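Local atomic coordinates of nucleoporin NUP82 (PDB entry 3PBP), a protein that serves as a structural component of the nuclear pore complex, its N-terminal beta-propeller domain binding the nucleoporin NUP116. Residues Leu197-Gly203 with Tyr297-Ile302. The protein carries 1 engineered substitution. Numbering follows the deposited sequence.
Sequences LNTTEGG and YTATNI
The blades of a beta-propeller are separate sheets packed around a central axis; in the N-terminal domain of NUP82 two successive blades are joined here by one backbone hydrogen bond and a small apolar cluster. Strand 194-198 ends at Asn198, residues 199-203 turn back toward strand 204-208, and the turn lies against the start of strand 299-306, an edge strand of the next sheet along the chain. Gly202 CA faces Thr298 CA at 4.5 Å and Gly203 CA faces Ala299 CA at 4.7 Å, while Leu197 CA and Ile302 CA are 6.5 Å apart. Ala299 N donates to Gly202 O (2.9 Å, 149° at the hydrogen), and the same oxygen accepts a CA-H...O contact from Thr298 CA at 3.2 Å. With phi/psi of 88/-17 and 133/121, Gly202 and Gly203 occupy conformations in which a CB would press on the preceding carbonyl; at Gly203 it would also clash with Ala299 CB, which instead rests 3.7 Å from Gly203 CA. Inside the turn, Gly202 N bonds to Thr199 O at 2.8 Å. Leu197 (chi1 t, chi2 p) points toward the partner strand, placing CD1 3.7 Å from Ala299 CB, CD2 3.5 Å from Asn301 O, and CB 4.0 Å from Ile302 CG2. Asp184 OD2, on strand 182-187, accepts a hydrogen bond from Ile302 N, linking the same sheets beyond the turn. Lys98 of the NUP116 chain bonds to Glu201 O and Gly203 O, and Arg114 of that chain to Thr298 OG1. While the Thr199 hydroxyl pairs with Thr183, its methyl bridges the blades, Thr199 CG2 lying 3.4 Å from Thr298 CG2.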
ATOM      1  N   LEU A 197      -2.414   1.873  -3.379  1.00 54.82           N
ATOM      2  CA  LEU A 197      -3.087   2.567  -4.472  1.00 54.73           C
ATOM      3  C   LEU A 197      -4.059   3.572  -3.844  1.00 55.97           C
ATOM      4  O   LEU A 197      -5.030   3.176  -3.204  1.00 55.43           O
ATOM      5  CB  LEU A 197      -3.867   1.579  -5.327  1.00 53.29           C
ATOM      6  CG  LEU A 197      -4.601   2.192  -6.521  1.00 53.60           C
ATOM      7  CD1 LEU A 197      -3.591   2.596  -7.579  1.00 52.91           C
ATOM      8  CD2 LEU A 197      -5.584   1.193  -7.096  1.00 53.15           C
ATOM      9  N   ASN A 198      -3.798   4.867  -4.014  1.00 58.01           N
ATOM     10  CA  ASN A 198      -4.676   5.880  -3.438  1.00 60.94           C
ATOM     11  C   ASN A 198      -5.493   6.609  -4.516  1.00 62.22           C
ATOM     12  O   ASN A 198      -5.204   6.501  -5.713  1.00 62.38           O
ATOM     13  CB  ASN A 198      -3.857   6.864  -2.590  1.00 60.99           C
ATOM     14  CG  ASN A 198      -3.436   8.081  -3.357  1.00 61.91           C
ATOM     15  OD1 ASN A 198      -3.078   7.997  -4.531  1.00 64.61           O
ATOM     16  ND2 ASN A 198      -3.459   9.226  -2.698  1.00 62.32           N
ATOM     17  N   THR A 199      -6.505   7.353  -4.080  1.00 63.75           N
ATOM     18  CA  THR A 199      -7.396   8.045  -4.998  1.00 65.74           C
ATOM     19  C   THR A 199      -7.388   9.568  -4.999  1.00 67.36           C
ATOM     20  O   THR A 199      -7.920  10.188  -5.928  1.00 67.73           O
ATOM     21  CB  THR A 199      -8.816   7.573  -4.754  1.00 65.83           C
ATOM     22  OG1 THR A 199      -8.894   6.182  -5.073  1.00 65.68           O
ATOM     23  CG2 THR A 199      -9.801   8.344  -5.616  1.00 67.72           C
ATOM     24  N   THR A 200      -6.789  10.171  -3.975  1.00 68.09           N
ATOM     25  CA  THR A 200      -6.732  11.627  -3.870  1.00 69.13           C
ATOM     26  C   THR A 200      -6.721  12.376  -5.213  1.00 70.55           C
ATOM     27  O   THR A 200      -7.418  13.377  -5.370  1.00 71.70           O
ATOM     28  CB  THR A 200      -5.495  12.083  -3.075  1.00 68.60           C
ATOM     29  OG1 THR A 200      -5.419  11.354  -1.843  1.00 68.42           O
ATOM     30  CG2 THR A 200      -5.578  13.574  -2.778  1.00 66.23           C
ATOM     31  N   GLU A 201      -5.941  11.893  -6.180  1.00 70.81           N
ATOM     32  CA  GLU A 201      -5.846  12.562  -7.470  1.00 70.85           C
ATOM     33  C   GLU A 201      -6.124  11.657  -8.647  1.00 69.94           C
ATOM     34  O   GLU A 201      -5.394  11.679  -9.634  1.00 70.46           O
ATOM     35  CB  GLU A 201      -4.459  13.178  -7.635  1.00 72.83           C
ATOM     36  CG  GLU A 201      -4.156  14.285  -6.643  1.00 78.42           C
ATOM     37  CD  GLU A 201      -2.665  14.597  -6.548  1.00 82.26           C
ATOM     38  OE1 GLU A 201      -2.026  14.798  -7.608  1.00 83.75           O
ATOM     39  OE2 GLU A 201      -2.132  14.646  -5.413  1.00 84.58           O
ATOM     40  N   GLY A 202      -7.180  10.863  -8.552  1.00 68.67           N
ATOM     41  CA  GLY A 202      -7.521   9.980  -9.649  1.00 67.59           C
ATOM     42  C   GLY A 202      -6.826   8.638  -9.583  1.00 67.27           C
ATOM     43  O   GLY A 202      -7.237   7.693 -10.263  1.00 68.50           O
ATOM     44  N   GLY A 203      -5.773   8.541  -8.777  1.00 65.50           N
ATOM     45  CA  GLY A 203      -5.063   7.282  -8.664  1.00 63.41           C
ATOM     46  C   GLY A 203      -3.556   7.400  -8.759  1.00 62.31           C
ATOM     47  O   GLY A 203      -3.007   7.879  -9.750  1.00 60.55           O
ATOM     48  N   TYR A 297     -10.568   9.142 -15.186  1.00 72.16           N
ATOM     49  CA  TYR A 297     -11.086   8.041 -14.386  1.00 71.17           C
ATOM     50  C   TYR A 297     -10.331   7.858 -13.077  1.00 70.33           C
ATOM     51  O   TYR A 297      -9.416   8.628 -12.751  1.00 69.90           O
ATOM     52  CB  TYR A 297     -11.061   6.746 -15.191  1.00 72.64           C
ATOM     53  CG  TYR A 297     -11.887   6.828 -16.458  1.00 76.04           C
ATOM     54  CD1 TYR A 297     -11.341   7.330 -17.643  1.00 75.54           C
ATOM     55  CD2 TYR A 297     -13.236   6.446 -16.460  1.00 76.33           C
ATOM     56  CE1 TYR A 297     -12.116   7.452 -18.796  1.00 76.29           C
ATOM     57  CE2 TYR A 297     -14.018   6.567 -17.607  1.00 76.44           C
ATOM     58  CZ  TYR A 297     -13.453   7.071 -18.771  1.00 76.80           C
ATOM     59  OH  TYR A 297     -14.225   7.203 -19.906  1.00 78.02           O
ATOM     60  N   THR A 298     -10.727   6.843 -12.320  1.00 68.59           N
ATOM     61  CA  THR A 298     -10.089   6.574 -11.043  1.00 66.66           C
ATOM     62  C   THR A 298      -9.581   5.144 -10.939  1.00 65.73           C
ATOM     63  O   THR A 298     -10.218   4.204 -11.428  1.00 64.16           O
ATOM     64  CB  THR A 298     -11.057   6.827  -9.872  1.00 67.11           C
ATOM     65  OG1 THR A 298     -11.656   8.123 -10.015  1.00 66.58           O
ATOM     66  CG2 THR A 298     -10.309   6.764  -8.540  1.00 66.67           C
ATOM     67  N   ALA A 299      -8.422   4.999 -10.296  1.00 65.01           N
ATOM     68  CA  ALA A 299      -7.798   3.699 -10.085  1.00 63.80           C
ATOM     69  C   ALA A 299      -8.634   2.906  -9.068  1.00 63.02           C
ATOM     70  O   ALA A 299      -9.066   3.446  -8.042  1.00 61.75           O
ATOM     71  CB  ALA A 299      -6.372   3.894  -9.587  1.00 63.41           C
ATOM     72  N   THR A 300      -8.860   1.628  -9.356  1.00 63.03           N
ATOM     73  CA  THR A 300      -9.681   0.788  -8.481  1.00 63.51           C
ATOM     74  C   THR A 300      -8.932  -0.236  -7.630  1.00 63.02           C
ATOM     75  O   THR A 300      -9.101  -0.280  -6.404  1.00 63.20           O
ATOM     76  CB  THR A 300     -10.727   0.013  -9.290  1.00 63.07           C
ATOM     77  OG1 THR A 300     -11.367   0.892 -10.212  1.00 61.78           O
ATOM     78  CG2 THR A 300     -11.781  -0.557  -8.363  1.00 65.89           C
ATOM     79  N   ASN A 301      -8.128  -1.072  -8.290  1.00 62.10           N
ATOM     80  CA  ASN A 301      -7.369  -2.104  -7.598  1.00 60.46           C
ATOM     81  C   ASN A 301      -5.934  -2.186  -8.057  1.00 59.18           C
ATOM     82  O   ASN A 301      -5.557  -1.648  -9.091  1.00 59.35           O
ATOM     83  CB  ASN A 301      -8.005  -3.476  -7.808  1.00 60.02           C
ATOM     84  CG  ASN A 301      -9.489  -3.475  -7.531  1.00 61.12           C
ATOM     85  OD1 ASN A 301     -10.284  -3.074  -8.382  1.00 62.65           O
ATOM     86  ND2 ASN A 301      -9.875  -3.912  -6.334  1.00 60.16           N
ATOM     87  N   ILE A 302      -5.129  -2.867  -7.261  1.00 57.60           N
ATOM     88  CA  ILE A 302      -3.739  -3.066  -7.606  1.00 56.26           C
ATOM     89  C   ILE A 302      -3.387  -4.524  -7.289  1.00 55.93           C
ATOM     90  O   ILE A 302      -3.834  -5.099  -6.287  1.00 55.80           O
ATOM     91  CB  ILE A 302      -2.821  -2.079  -6.845  1.00 55.96           C
ATOM     92  CG1 ILE A 302      -1.385  -2.236  -7.347  1.00 55.46           C
ATOM     93  CG2 ILE A 302      -2.907  -2.304  -5.337  1.00 54.09           C
ATOM     94  CD1 ILE A 302      -0.416  -1.198  -6.769  1.00 55.27           C
TER